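Local coordinates for DNA-damage inducible protein DDI1-like protein (Leishmania major, PDB 5YQ8), which probably cleaves proteins as a retropepsin-like aspartic endopeptidase of the DDI1 family, this chain being its protease domain, at residues D95-R99 against H100-I104. Residues are numbered along the deposited sequence; the frame is centred on the assembly and turned at random.
Sequences DQLKR and HQMMI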
ATOM      1  N   ASP A  95       5.425  -7.328  -4.539  1.00  9.80           N
ATOM      2  CA  ASP A  95       6.424  -8.145  -5.213  1.00 10.39           C
ATOM      3  C   ASP A  95       7.749  -7.414  -5.522  1.00 10.38           C
ATOM      4  O   ASP A  95       8.852  -7.901  -5.202  1.00 10.14           O
ATOM      5  CB  ASP A  95       5.842  -8.709  -6.523  1.00 11.57           C
ATOM      6  CG  ASP A  95       4.825  -7.751  -7.213  1.00 12.81           C
ATOM      7  OD1 ASP A  95       4.317  -6.773  -6.544  1.00 13.93           O
ATOM      8  OD2 ASP A  95       4.487  -8.039  -8.390  1.00 13.10           O
ATOM      9  N   GLN A  96       7.668  -6.278  -6.202  1.00  9.78           N
ATOM     10  CA  GLN A  96       8.870  -5.529  -6.613  1.00  9.84           C
ATOM     11  C   GLN A  96       9.467  -4.722  -5.456  1.00  9.11           C
ATOM     12  O   GLN A  96      10.644  -4.595  -5.337  1.00  9.29           O
ATOM     13  CB  GLN A  96       8.561  -4.610  -7.813  1.00 10.44           C
ATOM     14  CG  GLN A  96       8.130  -5.347  -9.088  1.00 10.75           C
ATOM     15  CD  GLN A  96       9.228  -6.137  -9.700  1.00 11.00           C
ATOM     16  OE1 GLN A  96      10.379  -5.712  -9.655  1.00 12.40           O
ATOM     17  NE2 GLN A  96       8.897  -7.269 -10.290  1.00 10.99           N
ATOM     18  N   LEU A  97       8.636  -4.211  -4.555  1.00  8.92           N
ATOM     19  CA  LEU A  97       9.137  -3.619  -3.304  1.00  8.04           C
ATOM     20  C   LEU A  97       9.990  -4.592  -2.517  1.00  8.15           C
ATOM     21  O   LEU A  97      11.032  -4.220  -2.008  1.00  7.44           O
ATOM     22  CB  LEU A  97       7.990  -3.134  -2.439  1.00  8.05           C
ATOM     23  CG  LEU A  97       7.322  -1.802  -2.826  1.00  7.83           C
ATOM     24  CD1 LEU A  97       6.115  -1.518  -1.994  1.00  7.78           C
ATOM     25  CD2 LEU A  97       8.330  -0.671  -2.705  1.00  7.72           C
ATOM     26  N   LYS A  98       9.549  -5.834  -2.441  1.00  8.03           N
ATOM     27  CA  LYS A  98      10.322  -6.923  -1.873  1.00  8.44           C
ATOM     28  C   LYS A  98      11.425  -7.476  -2.749  1.00  8.85           C
ATOM     29  O   LYS A  98      12.520  -7.677  -2.306  1.00 10.23           O
ATOM     30  CB  LYS A  98       9.394  -8.066  -1.436  1.00  8.29           C
ATOM     31  CG  LYS A  98       8.465  -7.711  -0.297  1.00  7.93           C
ATOM     32  CD  LYS A  98       8.143  -9.002   0.436  1.00  8.05           C
ATOM     33  CE  LYS A  98       7.872  -8.790   1.884  1.00  7.74           C
ATOM     34  NZ  LYS A  98       7.210 -10.003   2.334  1.00  7.75           N
ATOM     35  N   ARG A  99      11.201  -7.633  -4.023  1.00  9.43           N
ATOM     36  CA  ARG A  99      12.248  -8.160  -4.897  1.00  9.14           C
ATOM     37  C   ARG A  99      13.529  -7.304  -4.923  1.00  9.53           C
ATOM     38  O   ARG A  99      14.642  -7.799  -5.028  1.00  8.65           O
ATOM     39  CB  ARG A  99      11.650  -8.293  -6.313  1.00  9.35           C
ATOM     40  CG  ARG A  99      12.652  -8.387  -7.429  1.00  9.16           C
ATOM     41  CD  ARG A  99      13.455  -9.675  -7.286  1.00  9.37           C
ATOM     42  NE  ARG A  99      14.444  -9.618  -8.324  1.00  9.49           N
ATOM     43  CZ  ARG A  99      15.636  -9.064  -8.212  1.00  9.74           C
ATOM     44  NH1 ARG A  99      16.054  -8.550  -7.066  1.00 10.77           N
ATOM     45  NH2 ARG A  99      16.404  -8.982  -9.274  1.00  9.70           N
ATOM     46  N   HIS A 100      13.352  -6.007  -4.852  1.00 10.17           N
ATOM     47  CA  HIS A 100      14.472  -5.076  -4.858  1.00 11.08           C
ATOM     48  C   HIS A 100      14.756  -4.441  -3.489  1.00 11.61           C
ATOM     49  O   HIS A 100      15.541  -3.486  -3.391  1.00 12.02           O
ATOM     50  CB  HIS A 100      14.236  -3.990  -5.927  1.00 10.94           C
ATOM     51  CG  HIS A 100      13.955  -4.549  -7.271  1.00 10.79           C
ATOM     52  ND1 HIS A 100      14.927  -5.133  -8.048  1.00 11.35           N
ATOM     53  CD2 HIS A 100      12.801  -4.666  -7.955  1.00 11.07           C
ATOM     54  CE1 HIS A 100      14.384  -5.559  -9.170  1.00 11.13           C
ATOM     55  NE2 HIS A 100      13.084  -5.310  -9.131  1.00 11.14           N
ATOM     56  N   GLN A 101      14.164  -5.009  -2.437  1.00 12.21           N
ATOM     57  CA  GLN A 101      14.480  -4.686  -1.055  1.00 12.37           C
ATOM     58  C   GLN A 101      14.373  -3.190  -0.820  1.00 12.62           C
ATOM     59  O   GLN A 101      15.230  -2.588  -0.191  1.00 13.94           O
ATOM     60  CB  GLN A 101      15.879  -5.189  -0.748  1.00 13.04           C
ATOM     61  CG  GLN A 101      16.056  -6.691  -0.939  1.00 13.38           C
ATOM     62  CD  GLN A 101      17.445  -7.118  -0.608  1.00 14.48           C
ATOM     63  OE1 GLN A 101      18.312  -6.272  -0.324  1.00 17.92           O
ATOM     64  NE2 GLN A 101      17.714  -8.424  -0.693  1.00 15.96           N
ATOM     65  N   MET A 102      13.303  -2.599  -1.342  1.00 12.29           N
ATOM     66  CA  MET A 102      13.068  -1.176  -1.262  1.00 12.88           C
ATOM     67  C   MET A 102      12.674  -0.765   0.147  1.00 12.36           C
ATOM     68  O   MET A 102      12.342  -1.579   0.991  1.00 11.99           O
ATOM     69  CB  MET A 102      12.002  -0.721  -2.310  1.00 12.84           C
ATOM     70  CG  MET A 102      12.455  -0.937  -3.732  1.00 13.32           C
ATOM     71  SD  MET A 102      11.177  -0.410  -4.892  1.00 16.04           S
ATOM     72  CE  MET A 102      11.642  -1.239  -6.421  1.00 15.63           C
ATOM     73  N   MET A 103      12.712   0.545   0.364  1.00 12.84           N
ATOM     74  CA  MET A 103      12.383   1.148   1.612  1.00 12.59           C
ATOM     75  C   MET A 103      11.454   2.308   1.301  1.00 12.06           C
ATOM     76  O   MET A 103      11.779   3.205   0.503  1.00 11.39           O
ATOM     77  CB  MET A 103      13.648   1.589   2.352  1.00 14.47           C
ATOM     78  CG  MET A 103      14.653   0.456   2.735  1.00 15.76           C
ATOM     79  SD  MET A 103      16.385   0.931   3.099  1.00 19.57           S
ATOM     80  CE  MET A 103      17.266  -0.623   3.038  1.00 20.14           C
ATOM     81  N   ILE A 104      10.299   2.312   1.976  1.00 11.14           N
ATOM     82  CA  ILE A 104       9.280   3.332   1.798  1.00 11.01           C
ATOM     83  C   ILE A 104       9.383   4.193   3.031  1.00 11.19           C
ATOM     84  O   ILE A 104       8.793   3.886   4.099  1.00 10.40           O
ATOM     85  CB  ILE A 104       7.886   2.743   1.651  1.00 11.43           C
ATOM     86  CG1 ILE A 104       7.836   1.743   0.484  1.00 11.53           C
ATOM     87  CG2 ILE A 104       6.821   3.807   1.386  1.00 11.62           C
ATOM     88  CD1 ILE A 104       6.657   0.765   0.613  1.00 12.03           C
TER
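In R99 the CG lies anti to the backbone N (chi1 161°), which sets it over the ring of H100, and a bend at chi2 brings the guanidinium back to H100 CE1. H100 in turn has its CG beside the backbone N (chi1 -54°), which sets the imidazole alongside the side chain of Q96. R99 CG makes a CH-pi contact with one ring face, 3.6 Å from the centroid of the H100 ring. H100 CE1 lies over the centre of one guanidinium face, with the two planes 35° apart. At the ring edge, H100 NE2 gives a weak, bent hydrogen bond to Q96 OE1 (2.8 Å). The same nitrogen also bonds weakly to P77 O on strand 74-83. The backbone H100 N bonds to Q96 O at 3.1 Å, as in a helix.

L97 is buried, its side chain about 6 Å from that of D22, the probable active-site residue. L97 CD2 meets M102 SD at 3.6 Å, and L97 CD1 meets I104 CD1 at 3.5 Å. Both side chains cross it at about a right angle. V21 of the same chain and L106 of the second subunit also pack on L97.

Q101 has positive phi and turns the chain. Q101 N bonds to K98 O from above the carbonyl plane, and M102 N bonds to L97 O (2.9 Å). This Schellman motif ends helix 94-99 and leads into strand 103-105, which pairs with the second subunit, as expected for the dimeric retropepsin fold.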